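Local coordinates for protein MIP07328p (Drosophila melanogaster, PDB 6FKK) that acts as a semaphorin axon-guidance cue, probably repelling growing axons through receptors bound by its sema domain, at residues Asn23-Phe28 and Gly41-Ile46; Leu60-Thr65 and Cys82-Arg87; Asn103-Arg108 and Pro146-His151; Thr448-Leu453 and Leu462-Asp467. One frame throughout, in Å; residues are numbered along the deposited sequence.

In the fold
All four contacts lie in the sema domain, a beta-propeller, and join loops, turns or strands of neighbouring or single blades. Contacts 1, 2 and 3 follow one another along the chain. Contact 1 sits where the chain enters the blade of strands 29-33 to 56-61, contact 2 leads from there into the blade of 86-91 to 135-140, and contact 3 joins a loop of that second blade to the segment leaving it. Their centres are spaced about 9 Å from 1 to 2 and again from 2 to 3. Contact 4, last in sequence, has its centre about 14 Å from that of contact 1, and Asp467 touches Tyr27 and Phe28. The last blade thus adjoins the first, closing the ring.

Contact 1 (Asn23-Phe28 and Gly41-Ile46); sequences NSTDYF and GAKDVI. With NAG (2-acetamido-2-deoxy-beta-D-glucopyranose), chain D.
The loop 23-28, which carries the chain from the closing strand 18-21 into the first full blade of the propeller, packs against the turn that separates strands 37-41 and 45-50. The touching parts run nearly antiparallel, 172° apart. Lys43 does most of the work. Its CG is anti to the backbone N (chi1 174°), and the chain stays extended until a bend at CD brings the ammonium to the threonine hydroxyl, where Lys43 NZ donates to Thr25 OG1 at 2.6 Å. Asp26 crosses the lysine at about a right angle, with Asp26 OD1 4.1 Å from Lys43 NZ, too far for a salt bridge but close enough probably to favour the positive charge. Where the loop leads into the blade's first strand, 29-33, the Phe28 ring meets alanine by an edge, Phe28 CD1 lying 3.5 Å from Ala42 CB, and a small methyl suits that buried spot. Tyr27 O accepts a hydrogen bond from Arg87 NH2 of the next blade. At the start of the loop, Asn23 ND2 is joined covalently to C1 of an N-linked GlcNAc.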
loop_
_atom_site.group_PDB
_atom_site.type_symbol
_atom_site.label_atom_id
_atom_site.label_comp_id
_atom_site.label_asym_id
_atom_site.label_seq_id
_atom_site.Cartn_x
_atom_site.Cartn_y
_atom_site.Cartn_z
ATOM N N ASN A 23 1.942 -3.302 24.268
ATOM C CA ASN A 23 3.358 -3.604 24.408
ATOM C C ASN A 23 4.052 -3.565 23.049
ATOM O O ASN A 23 3.429 -3.724 21.997
ATOM C CB ASN A 23 3.553 -4.972 25.066
ATOM C CG ASN A 23 3.510 -4.900 26.578
ATOM O OD1 ASN A 23 4.124 -4.022 27.185
ATOM N ND2 ASN A 23 2.783 -5.824 27.197
ATOM N N SER A 24 5.368 -3.337 23.084
ATOM C CA SER A 24 6.138 -3.318 21.844
ATOM C C SER A 24 6.157 -4.687 21.178
ATOM O O SER A 24 6.313 -4.780 19.955
ATOM C CB SER A 24 7.564 -2.841 22.115
ATOM O OG SER A 24 7.577 -1.483 22.515
ATOM N N THR A 25 5.992 -5.751 21.961
ATOM C CA THR A 25 5.966 -7.105 21.424
ATOM C C THR A 25 4.699 -7.410 20.636
ATOM O O THR A 25 4.582 -8.510 20.091
ATOM C CB THR A 25 6.109 -8.113 22.567
ATOM O OG1 THR A 25 5.031 -7.942 23.496
ATOM C CG2 THR A 25 7.428 -7.911 23.296
ATOM N N ASP A 26 3.753 -6.469 20.557
ATOM C CA ASP A 26 2.435 -6.798 20.026
ATOM C C ASP A 26 2.450 -6.893 18.506
ATOM O O ASP A 26 1.747 -7.731 17.928
ATOM C CB ASP A 26 1.401 -5.776 20.498
ATOM C CG ASP A 26 1.170 -5.831 22.005
ATOM O OD1 ASP A 26 1.912 -6.549 22.703
ATOM O OD2 ASP A 26 0.241 -5.153 22.490
ATOM N N TYR A 27 3.244 -6.049 17.849
ATOM C CA TYR A 27 3.338 -5.990 16.392
ATOM C C TYR A 27 1.950 -5.838 15.762
ATOM O O TYR A 27 1.393 -6.761 15.169
ATOM C CB TYR A 27 4.064 -7.220 15.841
ATOM C CG TYR A 27 5.547 -7.236 16.130
ATOM C CD1 TYR A 27 6.398 -6.326 15.524
ATOM C CD2 TYR A 27 6.096 -8.172 16.998
ATOM C CE1 TYR A 27 7.755 -6.338 15.778
ATOM C CE2 TYR A 27 7.452 -8.193 17.257
ATOM C CZ TYR A 27 8.276 -7.274 16.644
ATOM O OH TYR A 27 9.629 -7.293 16.899
ATOM N N PHE A 28 1.402 -4.636 15.925
ATOM C CA PHE A 28 0.066 -4.342 15.422
ATOM C C PHE A 28 0.028 -4.381 13.896
ATOM O O PHE A 28 1.024 -4.110 13.217
ATOM C CB PHE A 28 -0.402 -2.969 15.911
ATOM C CG PHE A 28 -0.812 -2.942 17.359
ATOM C CD1 PHE A 28 -1.340 -4.068 17.965
ATOM C CD2 PHE A 28 -0.669 -1.788 18.112
ATOM C CE1 PHE A 28 -1.718 -4.045 19.296
ATOM C CE2 PHE A 28 -1.043 -1.760 19.443
ATOM C CZ PHE A 28 -1.568 -2.891 20.036
ATOM N N GLY A 41 -5.058 -6.402 14.106
ATOM C CA GLY A 41 -4.539 -7.727 14.382
ATOM C C GLY A 41 -3.243 -7.669 15.165
ATOM O O GLY A 41 -2.274 -7.043 14.725
ATOM N N ALA A 42 -3.211 -8.318 16.327
ATOM C CA ALA A 42 -2.063 -8.209 17.217
ATOM C C ALA A 42 -1.595 -9.569 17.709
ATOM O O ALA A 42 -2.013 -10.608 17.189
ATOM C CB ALA A 42 -2.404 -7.322 18.414
ATOM N N LYS A 43 -0.725 -9.565 18.716
ATOM C CA LYS A 43 -0.270 -10.801 19.339
ATOM C C LYS A 43 -1.406 -11.393 20.160
ATOM O O LYS A 43 -1.852 -10.789 21.141
ATOM C CB LYS A 43 0.955 -10.539 20.211
ATOM C CG LYS A 43 1.408 -11.751 21.008
ATOM C CD LYS A 43 2.685 -11.473 21.784
ATOM C CE LYS A 43 2.510 -10.312 22.748
ATOM N NZ LYS A 43 3.699 -10.135 23.628
ATOM N N ASP A 44 -1.896 -12.558 19.733
ATOM C CA ASP A 44 -2.893 -13.340 20.458
ATOM C C ASP A 44 -4.259 -12.663 20.522
ATOM O O ASP A 44 -5.222 -13.261 21.013
ATOM C CB ASP A 44 -2.403 -13.655 21.877
ATOM C CG ASP A 44 -1.194 -14.574 21.891
ATOM O OD1 ASP A 44 -1.030 -15.362 20.937
ATOM O OD2 ASP A 44 -0.410 -14.509 22.861
ATOM N N VAL A 45 -4.367 -11.425 20.038
ATOM C CA VAL A 45 -5.601 -10.654 20.145
ATOM C C VAL A 45 -5.848 -9.914 18.836
ATOM O O VAL A 45 -4.913 -9.554 18.115
ATOM C CB VAL A 45 -5.559 -9.650 21.327
ATOM C CG1 VAL A 45 -6.920 -9.012 21.543
ATOM C CG2 VAL A 45 -5.086 -10.320 22.612
ATOM N N ILE A 46 -7.126 -9.702 18.526
ATOM C CA ILE A 46 -7.559 -8.753 17.507
ATOM C C ILE A 46 -8.528 -7.781 18.169
ATOM O O ILE A 46 -9.413 -8.198 18.927
ATOM C CB ILE A 46 -8.200 -9.455 16.295
ATOM C CG1 ILE A 46 -8.686 -8.428 15.272
ATOM C CG2 ILE A 46 -9.335 -10.365 16.731
ATOM C CD1 ILE A 46 -9.316 -9.043 14.041
HETATM C C1 NAG D . 2.674 -5.848 28.635
HETATM C C2 NAG D . 1.611 -6.847 29.113
HETATM C C3 NAG D . 1.554 -6.877 30.641
HETATM C C4 NAG D . 2.941 -7.118 31.225
HETATM C C5 NAG D . 3.922 -6.088 30.678
HETATM C C6 NAG D . 5.341 -6.314 31.144
HETATM C C7 NAG D . -0.720 -7.375 28.523
HETATM C C8 NAG D . -1.987 -6.856 27.912
HETATM N N2 NAG D . 0.307 -6.517 28.559
HETATM O O3 NAG D . 0.671 -7.908 31.071
HETATM O O4 NAG D . 2.898 -7.025 32.645
HETATM O O5 NAG D . 3.939 -6.156 29.245
HETATM O O6 NAG D . 5.852 -5.175 31.823
HETATM O O7 NAG D . -0.630 -8.517 28.965
#

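Contact 2 (Leu60-Thr65 and Cys82-Arg87); sequences LEWHST and CHNYLR
Asn84 ND2 hangs over one face of the Trp62 indole, 3.1 Å from Trp62 CG and offset toward the rim. The amide stands almost upright on the ring, the two planes 83° apart, with its nitrogen end toward the pi surface. The same nitrogen donates to the main chain, Asn84 ND2 to Trp62 O at 3.2 Å with an N-H...O angle of 150°, reaching the carbonyl from above its plane. Both side chains get there by placing CG anti to their own backbone N. Leucine adds apolar cover obliquely, Leu86 CD2 lying 4.1 Å from Trp62 CE3. This is a junction between two propeller blades, for strand 56-61 ends one and strand 86-91 starts the next. An alanine in place of Trp62 would remove the indole beneath the amide and beside Leu86, and would probably loosen the packing between the blades.

Farther out, Ser64 OG rests 3.5 Å from Asn84 CB while its polar partners are Asn103 OD1 and Ser104 OG, a small hydroxyl suited to a buried place where it can bond to both. The backbones of Trp62 and Asn84 both hydrogen-bond Asp44, so that one residue bridges the two segments. Trp62 also makes a cation-pi contact with Arg110 and touches Leu99 and Tyr112. Beyond Ser64, Thr65 N-caps helix 66-74, whose Cys72 is disulfide-bonded to Cys82.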
loop_
_atom_site.group_PDB
_atom_site.type_symbol
_atom_site.label_atom_id
_atom_site.label_comp_id
_atom_site.label_asym_id
_atom_site.label_seq_id
_atom_site.Cartn_x
_atom_site.Cartn_y
_atom_site.Cartn_z
ATOM N N LEU A 60 -11.277 -9.880 20.718
ATOM C CA LEU A 60 -11.306 -11.313 20.458
ATOM C C LEU A 60 -9.902 -11.858 20.683
ATOM O O LEU A 60 -8.960 -11.453 19.992
ATOM C CB LEU A 60 -11.789 -11.606 19.033
ATOM C CG LEU A 60 -12.376 -12.982 18.700
ATOM C CD1 LEU A 60 -13.146 -12.905 17.393
ATOM C CD2 LEU A 60 -11.300 -14.052 18.613
ATOM N N GLU A 61 -9.762 -12.764 21.648
ATOM C CA GLU A 61 -8.470 -13.320 22.022
ATOM C C GLU A 61 -8.323 -14.735 21.479
ATOM O O GLU A 61 -9.285 -15.510 21.458
ATOM C CB GLU A 61 -8.288 -13.315 23.544
ATOM C CG GLU A 61 -8.096 -11.923 24.133
ATOM C CD GLU A 61 -7.853 -11.943 25.630
ATOM O OE1 GLU A 61 -8.373 -12.853 26.308
ATOM O OE2 GLU A 61 -7.136 -11.049 26.129
ATOM N N TRP A 62 -7.107 -15.065 21.047
ATOM C CA TRP A 62 -6.828 -16.347 20.407
ATOM C C TRP A 62 -5.368 -16.683 20.680
ATOM O O TRP A 62 -4.471 -16.017 20.156
ATOM C CB TRP A 62 -7.116 -16.274 18.909
ATOM C CG TRP A 62 -6.992 -17.571 18.172
ATOM C CD1 TRP A 62 -6.607 -18.777 18.681
ATOM C CD2 TRP A 62 -7.255 -17.789 16.781
ATOM N NE1 TRP A 62 -6.614 -19.732 17.693
ATOM C CE2 TRP A 62 -7.008 -19.150 16.517
ATOM C CE3 TRP A 62 -7.675 -16.965 15.732
ATOM C CZ2 TRP A 62 -7.166 -19.705 15.249
ATOM C CZ3 TRP A 62 -7.833 -17.519 14.475
ATOM C CH2 TRP A 62 -7.579 -18.875 14.245
ATOM N N HIS A 63 -5.132 -17.710 21.490
ATOM C CA HIS A 63 -3.795 -18.050 21.951
ATOM C C HIS A 63 -3.352 -19.392 21.387
ATOM O O HIS A 63 -4.174 -20.256 21.069
ATOM C CB HIS A 63 -3.734 -18.091 23.480
ATOM C CG HIS A 63 -3.932 -16.756 24.124
ATOM N ND1 HIS A 63 -2.880 -15.948 24.498
ATOM C CD2 HIS A 63 -5.060 -16.082 24.452
ATOM C CE1 HIS A 63 -3.351 -14.836 25.033
ATOM N NE2 HIS A 63 -4.671 -14.892 25.016
ATOM N N SER A 64 -2.037 -19.555 21.271
ATOM C CA SER A 64 -1.461 -20.815 20.825
ATOM C C SER A 64 -1.437 -21.806 21.978
ATOM O O SER A 64 -1.061 -21.457 23.101
ATOM C CB SER A 64 -0.045 -20.600 20.290
ATOM O OG SER A 64 -0.050 -19.781 19.135
ATOM N N THR A 65 -1.841 -23.042 21.697
ATOM C CA THR A 65 -1.745 -24.094 22.697
ATOM C C THR A 65 -0.293 -24.281 23.116
ATOM O O THR A 65 0.637 -24.036 22.342
ATOM C CB THR A 65 -2.301 -25.408 22.148
ATOM O OG1 THR A 65 -1.369 -25.967 21.215
ATOM C CG2 THR A 65 -3.626 -25.169 21.443
ATOM N N CYS A 82 6.916 -17.263 18.960
ATOM C CA CYS A 82 5.985 -18.348 19.277
ATOM C C CYS A 82 4.736 -17.779 19.952
ATOM O O CYS A 82 4.455 -18.002 21.131
ATOM C CB CYS A 82 6.667 -19.402 20.137
ATOM S SG CYS A 82 8.049 -20.230 19.314
ATOM N N HIS A 83 3.977 -17.022 19.160
ATOM C CA HIS A 83 2.676 -16.506 19.552
ATOM C C HIS A 83 1.742 -16.617 18.353
ATOM O O HIS A 83 2.117 -17.128 17.293
ATOM C CB HIS A 83 2.771 -15.059 20.054
ATOM C CG HIS A 83 3.177 -14.943 21.490
ATOM N ND1 HIS A 83 2.264 -14.920 22.521
ATOM C CD2 HIS A 83 4.398 -14.839 22.067
ATOM C CE1 HIS A 83 2.903 -14.809 23.671
ATOM N NE2 HIS A 83 4.199 -14.758 23.423
ATOM N N ASN A 84 0.517 -16.134 18.520
ATOM C CA ASN A 84 -0.497 -16.187 17.468
ATOM C C ASN A 84 -0.811 -14.755 17.041
ATOM O O ASN A 84 -1.703 -14.106 17.588
ATOM C CB ASN A 84 -1.748 -16.916 17.944
ATOM C CG ASN A 84 -2.764 -17.104 16.836
ATOM O OD1 ASN A 84 -2.415 -17.134 15.655
ATOM N ND2 ASN A 84 -4.032 -17.227 17.210
ATOM N N TYR A 85 -0.068 -14.267 16.050
ATOM C CA TYR A 85 -0.293 -12.940 15.491
ATOM C C TYR A 85 -1.368 -13.045 14.418
ATOM O O TYR A 85 -1.156 -13.677 13.378
ATOM C CB TYR A 85 1.002 -12.366 14.921
ATOM C CG TYR A 85 2.091 -12.165 15.950
ATOM C CD1 TYR A 85 2.972 -13.191 16.269
ATOM C CD2 TYR A 85 2.240 -10.948 16.603
ATOM C CE1 TYR A 85 3.967 -13.011 17.211
ATOM C CE2 TYR A 85 3.233 -10.759 17.545
ATOM C CZ TYR A 85 4.093 -11.792 17.846
ATOM O OH TYR A 85 5.081 -11.603 18.786
ATOM N N LEU A 86 -2.522 -12.433 14.668
ATOM C CA LEU A 86 -3.605 -12.462 13.694
ATOM C C LEU A 86 -3.285 -11.521 12.539
ATOM O O LEU A 86 -2.903 -10.365 12.754
ATOM C CB LEU A 86 -4.931 -12.075 14.351
ATOM C CG LEU A 86 -5.617 -13.169 15.176
ATOM C CD1 LEU A 86 -4.982 -13.324 16.551
ATOM C CD2 LEU A 86 -7.107 -12.893 15.298
ATOM N N ARG A 87 -3.438 -12.020 11.313
ATOM C CA ARG A 87 -2.990 -11.285 10.138
ATOM C C ARG A 87 -3.968 -11.292 8.972
ATOM O O ARG A 87 -3.697 -10.622 7.970
ATOM C CB ARG A 87 -1.640 -11.842 9.652
ATOM C CG ARG A 87 -0.456 -11.467 10.527
ATOM C CD ARG A 87 -0.141 -9.987 10.404
ATOM N NE ARG A 87 1.025 -9.599 11.193
ATOM C CZ ARG A 87 0.961 -9.086 12.416
ATOM N NH1 ARG A 87 -0.215 -8.895 12.998
ATOM N NH2 ARG A 87 2.075 -8.759 13.057
#

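Contact 3 (Asn103-Arg108 and Pro146-His151); sequences NSYKPR and PYSPAH
Neither segment is helix or strand, and they approach most closely where Tyr105 CA lies 4.4 Å from Tyr147 CA. Asn103, Ser104 and Tyr105 all have left-handed backbone angles, positive in both phi and psi, so the chain coils tightly; Asn103, a residue that tolerates this conformation well, braces the coil by donating from Asn103 ND2 to Lys106 O at 2.9 Å.

The Tyr105 ring lies across the other backbone, with Tyr147 O above the centre of one face. On the same side, toward the rim, Tyr105 CD2 meets Tyr147 CB at 3.6 Å, and at the far end Tyr105 OH lies 3.4 Å from Ser148 CB. Tyr147 in turn offers a face to proline: Pro107 CD stands 3.8 Å from the centroid of the Tyr147 ring, 24° off its normal, a CH-pi contact suited to the compact, rigid pyrrolidine ring, whose CD hydrogens can point into the pi face. An alanine at Tyr105 would strip the cover from Tyr147 O and Ser148 and is likely to weaken the seam between these loops.

Among the other neighbours of Tyr105 are Phe170, whose ring meets its own, and Cys72 of helix 66-74, while Pro107 leads into strand 108-112, where Arg108 forms a salt bridge with Asp138 of the adjacent strand 135-140.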
loop_
_atom_site.group_PDB
_atom_site.type_symbol
_atom_site.label_atom_id
_atom_site.label_comp_id
_atom_site.label_asym_id
_atom_site.label_seq_id
_atom_site.Cartn_x
_atom_site.Cartn_y
_atom_site.Cartn_z
ATOM N N ASN A 103 -0.051 -18.395 14.687
ATOM C CA ASN A 103 -0.181 -19.531 15.602
ATOM C C ASN A 103 1.160 -20.240 15.801
ATOM O O ASN A 103 1.291 -21.448 15.591
ATOM C CB ASN A 103 -1.259 -20.503 15.115
ATOM C CG ASN A 103 -1.511 -21.641 16.089
ATOM O OD1 ASN A 103 -1.344 -21.487 17.298
ATOM N ND2 ASN A 103 -1.899 -22.796 15.561
ATOM N N SER A 104 2.167 -19.466 16.200
ATOM C CA SER A 104 3.492 -19.992 16.529
ATOM C C SER A 104 4.054 -20.827 15.381
ATOM O O SER A 104 4.432 -21.989 15.549
ATOM C CB SER A 104 3.444 -20.800 17.826
ATOM O OG SER A 104 2.878 -20.039 18.879
ATOM N N TYR A 105 4.096 -20.217 14.194
ATOM C CA TYR A 105 4.578 -20.870 12.978
ATOM C C TYR A 105 3.791 -22.141 12.668
ATOM O O TYR A 105 4.337 -23.117 12.145
ATOM C CB TYR A 105 6.080 -21.164 13.062
ATOM C CG TYR A 105 6.942 -19.920 12.982
ATOM C CD1 TYR A 105 7.014 -19.031 14.047
ATOM C CD2 TYR A 105 7.683 -19.637 11.842
ATOM C CE1 TYR A 105 7.798 -17.894 13.977
ATOM C CE2 TYR A 105 8.473 -18.503 11.763
ATOM C CZ TYR A 105 8.526 -17.635 12.834
ATOM O OH TYR A 105 9.308 -16.504 12.763
ATOM N N LYS A 106 2.502 -22.136 12.996
ATOM C CA LYS A 106 1.576 -23.210 12.634
ATOM C C LYS A 106 0.273 -22.557 12.196
ATOM O O LYS A 106 -0.753 -22.652 12.879
ATOM C CB LYS A 106 1.364 -24.169 13.807
ATOM C CG LYS A 106 0.591 -25.438 13.471
ATOM C CD LYS A 106 0.370 -26.285 14.717
ATOM C CE LYS A 106 -0.333 -27.595 14.389
ATOM N NZ LYS A 106 -1.699 -27.386 13.837
ATOM N N PRO A 107 0.283 -21.872 11.050
ATOM C CA PRO A 107 -0.843 -20.994 10.703
ATOM C C PRO A 107 -2.143 -21.763 10.509
ATOM O O PRO A 107 -2.171 -22.840 9.910
ATOM C CB PRO A 107 -0.384 -20.326 9.402
ATOM C CG PRO A 107 0.632 -21.255 8.832
ATOM C CD PRO A 107 1.326 -21.871 10.010
ATOM N N ARG A 108 -3.226 -21.191 11.035
ATOM C CA ARG A 108 -4.557 -21.773 10.948
ATOM C C ARG A 108 -5.549 -20.678 10.579
ATOM O O ARG A 108 -5.283 -19.487 10.756
ATOM C CB ARG A 108 -4.975 -22.435 12.270
ATOM C CG ARG A 108 -3.944 -23.389 12.857
ATOM C CD ARG A 108 -3.976 -24.745 12.174
ATOM N NE ARG A 108 -5.200 -25.477 12.485
ATOM C CZ ARG A 108 -5.415 -26.745 12.150
ATOM N NH1 ARG A 108 -4.485 -27.425 11.493
ATOM N NH2 ARG A 108 -6.558 -27.334 12.472
ATOM N N PRO A 146 0.701 -16.098 6.738
ATOM C CA PRO A 146 2.141 -16.179 6.993
ATOM C C PRO A 146 2.444 -16.880 8.310
ATOM O O PRO A 146 1.580 -17.067 9.169
ATOM C CB PRO A 146 2.580 -14.712 7.033
ATOM C CG PRO A 146 1.355 -13.971 7.432
ATOM C CD PRO A 146 0.213 -14.710 6.785
ATOM N N TYR A 147 3.707 -17.273 8.453
ATOM C CA TYR A 147 4.174 -17.944 9.659
ATOM C C TYR A 147 4.697 -16.973 10.706
ATOM O O TYR A 147 4.641 -17.273 11.906
ATOM C CB TYR A 147 5.282 -18.944 9.315
ATOM C CG TYR A 147 4.826 -20.169 8.556
ATOM C CD1 TYR A 147 4.426 -20.084 7.231
ATOM C CD2 TYR A 147 4.824 -21.420 9.161
ATOM C CE1 TYR A 147 4.018 -21.204 6.535
ATOM C CE2 TYR A 147 4.421 -22.547 8.474
ATOM C CZ TYR A 147 4.019 -22.433 7.162
ATOM O OH TYR A 147 3.614 -23.551 6.470
ATOM N N SER A 148 5.203 -15.820 10.279
ATOM C CA SER A 148 5.860 -14.855 11.142
ATOM C C SER A 148 5.124 -13.521 11.111
ATOM O O SER A 148 4.481 -13.188 10.111
ATOM C CB SER A 148 7.317 -14.649 10.701
ATOM O OG SER A 148 7.950 -13.623 11.443
ATOM N N PRO A 149 5.191 -12.737 12.192
ATOM C CA PRO A 149 4.596 -11.392 12.167
ATOM C C PRO A 149 5.267 -10.434 11.197
ATOM O O PRO A 149 4.804 -9.294 11.070
ATOM C CB PRO A 149 4.765 -10.907 13.616
ATOM C CG PRO A 149 5.878 -11.735 14.169
ATOM C CD PRO A 149 5.722 -13.077 13.523
ATOM N N ALA A 150 6.334 -10.852 10.519
ATOM C CA ALA A 150 7.008 -9.992 9.556
ATOM C C ALA A 150 6.036 -9.532 8.476
ATOM O O ALA A 150 5.301 -10.338 7.900
ATOM C CB ALA A 150 8.192 -10.729 8.931
ATOM N N HIS A 151 6.032 -8.223 8.211
ATOM C CA HIS A 151 5.120 -7.623 7.236
ATOM C C HIS A 151 5.682 -7.758 5.817
ATOM O O HIS A 151 5.921 -6.781 5.106
ATOM C CB HIS A 151 4.855 -6.165 7.593
ATOM C CG HIS A 151 4.391 -5.957 9.002
ATOM N ND1 HIS A 151 3.100 -6.221 9.409
ATOM C CD2 HIS A 151 5.046 -5.505 10.099
ATOM C CE1 HIS A 151 2.981 -5.944 10.695
ATOM N NE2 HIS A 151 4.146 -5.508 11.138
#

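Contact 4 (Thr448-Leu453 and Leu462-Asp467); sequences TPIREL and LVVVSD
Arg451 and Asp467 cross obliquely, their guanidinium and carboxylate planes turned 73° from each other, so the salt bridge is skewed instead of coplanar. Arg451 NE gives the better bond, 3.0 Å to Asp467 OD1, which it meets from above the carboxylate plane; Arg451 NH2 makes a weak one to Asp467 OD2 at 2.9 Å. A bend at CG, chi2 -71°, folds the arginine onto its partner. On the face of Leu453 and Val464 the meeting side chains are apolar and branched. Ile450 meets Val464 at about a right angle, Ile450 CG1 to Val464 CG1 being 3.6 Å, whereas Leu453 lies alongside the same valine and points the same way, with Leu453 CD2 3.8 Å from Val464 CG2. On the other face of the sheet Glu452 and Val465 run side by side, and Glu452 OE1 takes a hydrogen bond from Ile30 N of the next blade.

Between these faces Val465 O accepts two backbone bonds, from Arg451 N at 2.7 Å, nearly along the C=O axis, and from Glu452 N at 3.3 Å, while Val465 N returns one to Glu452 O. Two residues facing one make a classic beta bulge, here at the open end of the antiparallel hairpin 452-456/461-465 in a sema propeller blade, which strand 18-21 completes.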
loop_
_atom_site.group_PDB
_atom_site.type_symbol
_atom_site.label_atom_id
_atom_site.label_comp_id
_atom_site.label_asym_id
_atom_site.label_seq_id
_atom_site.Cartn_x
_atom_site.Cartn_y
_atom_site.Cartn_z
ATOM N N THR A 448 10.475 5.518 17.092
ATOM C CA THR A 448 9.514 4.541 16.599
ATOM C C THR A 448 9.170 4.800 15.132
ATOM O O THR A 448 8.945 5.949 14.736
ATOM C CB THR A 448 8.241 4.572 17.445
ATOM O OG1 THR A 448 7.796 5.925 17.591
ATOM C CG2 THR A 448 8.501 3.978 18.825
ATOM N N PRO A 449 9.129 3.758 14.306
ATOM C CA PRO A 449 8.751 3.919 12.900
ATOM C C PRO A 449 7.248 3.787 12.687
ATOM O O PRO A 449 6.521 3.198 13.490
ATOM C CB PRO A 449 9.495 2.767 12.201
ATOM C CG PRO A 449 10.353 2.110 13.274
ATOM C CD PRO A 449 9.683 2.423 14.566
ATOM N N ILE A 450 6.796 4.340 11.565
ATOM C CA ILE A 450 5.382 4.370 11.205
ATOM C C ILE A 450 5.105 3.227 10.236
ATOM O O ILE A 450 5.669 3.183 9.135
ATOM C CB ILE A 450 4.991 5.724 10.594
ATOM C CG1 ILE A 450 5.154 6.838 11.631
ATOM C CG2 ILE A 450 3.567 5.686 10.061
ATOM C CD1 ILE A 450 4.790 8.208 11.116
ATOM N N ARG A 451 4.230 2.306 10.639
ATOM C CA ARG A 451 3.921 1.128 9.837
ATOM C C ARG A 451 2.788 1.378 8.845
ATOM O O ARG A 451 2.892 0.999 7.674
ATOM C CB ARG A 451 3.571 -0.048 10.757
ATOM C CG ARG A 451 4.718 -0.501 11.650
ATOM C CD ARG A 451 5.798 -1.208 10.847
ATOM N NE ARG A 451 6.867 -1.723 11.699
ATOM C CZ ARG A 451 8.063 -1.156 11.827
ATOM N NH1 ARG A 451 8.350 -0.053 11.151
ATOM N NH2 ARG A 451 8.975 -1.694 12.624
ATOM N N GLU A 452 1.703 2.011 9.289
ATOM C CA GLU A 452 0.547 2.247 8.438
ATOM C C GLU A 452 -0.076 3.595 8.776
ATOM O O GLU A 452 0.202 4.189 9.821
ATOM C CB GLU A 452 -0.500 1.134 8.587
ATOM C CG GLU A 452 -0.149 -0.161 7.873
ATOM C CD GLU A 452 -0.963 -1.337 8.375
ATOM O OE1 GLU A 452 -1.223 -1.399 9.595
ATOM O OE2 GLU A 452 -1.345 -2.197 7.553
ATOM N N LEU A 453 -0.930 4.071 7.869
ATOM C CA LEU A 453 -1.686 5.303 8.057
ATOM C C LEU A 453 -3.129 5.063 7.642
ATOM O O LEU A 453 -3.385 4.543 6.551
ATOM C CB LEU A 453 -1.094 6.459 7.244
ATOM C CG LEU A 453 0.283 6.979 7.657
ATOM C CD1 LEU A 453 0.694 8.154 6.782
ATOM C CD2 LEU A 453 0.287 7.372 9.125
ATOM N N LEU A 462 -6.271 11.526 11.450
ATOM C CA LEU A 462 -5.246 10.678 10.859
ATOM C C LEU A 462 -4.712 9.769 11.956
ATOM O O LEU A 462 -4.269 10.250 13.003
ATOM C CB LEU A 462 -4.121 11.513 10.249
ATOM C CG LEU A 462 -2.894 10.731 9.774
ATOM C CD1 LEU A 462 -3.239 9.866 8.574
ATOM C CD2 LEU A 462 -1.739 11.663 9.452
ATOM N N VAL A 463 -4.765 8.462 11.724
ATOM C CA VAL A 463 -4.364 7.475 12.720
ATOM C C VAL A 463 -3.019 6.904 12.300
ATOM O O VAL A 463 -2.927 6.160 11.315
ATOM C CB VAL A 463 -5.413 6.367 12.882
ATOM C CG1 VAL A 463 -4.950 5.353 13.923
ATOM C CG2 VAL A 463 -6.754 6.966 13.270
ATOM N N VAL A 464 -1.975 7.250 13.043
ATOM C CA VAL A 464 -0.650 6.687 12.815
ATOM C C VAL A 464 -0.547 5.354 13.541
ATOM O O VAL A 464 -0.981 5.219 14.692
ATOM C CB VAL A 464 0.437 7.671 13.281
ATOM C CG1 VAL A 464 1.821 7.086 13.048
ATOM C CG2 VAL A 464 0.282 8.999 12.562
ATOM N N VAL A 465 0.029 4.359 12.872
ATOM C CA VAL A 465 0.106 2.997 13.390
ATOM C C VAL A 465 1.570 2.589 13.479
ATOM O O VAL A 465 2.279 2.577 12.464
ATOM C CB VAL A 465 -0.679 2.010 12.512
ATOM C CG1 VAL A 465 -0.557 0.599 13.064
ATOM C CG2 VAL A 465 -2.135 2.432 12.413
ATOM N N SER A 466 2.017 2.249 14.684
ATOM C CA SER A 466 3.336 1.684 14.910
ATOM C C SER A 466 3.189 0.204 15.254
ATOM O O SER A 466 2.100 -0.373 15.158
ATOM C CB SER A 466 4.070 2.451 16.011
ATOM O OG SER A 466 3.539 2.139 17.288
ATOM N N ASP A 467 4.297 -0.416 15.665
ATOM C CA ASP A 467 4.244 -1.826 16.035
ATOM C C ASP A 467 3.376 -2.043 17.267
ATOM O O ASP A 467 2.669 -3.051 17.366
ATOM C CB ASP A 467 5.653 -2.367 16.273
ATOM C CG ASP A 467 6.349 -2.768 14.989
ATOM O OD1 ASP A 467 5.649 -3.110 14.010
ATOM O OD2 ASP A 467 7.596 -2.746 14.965
#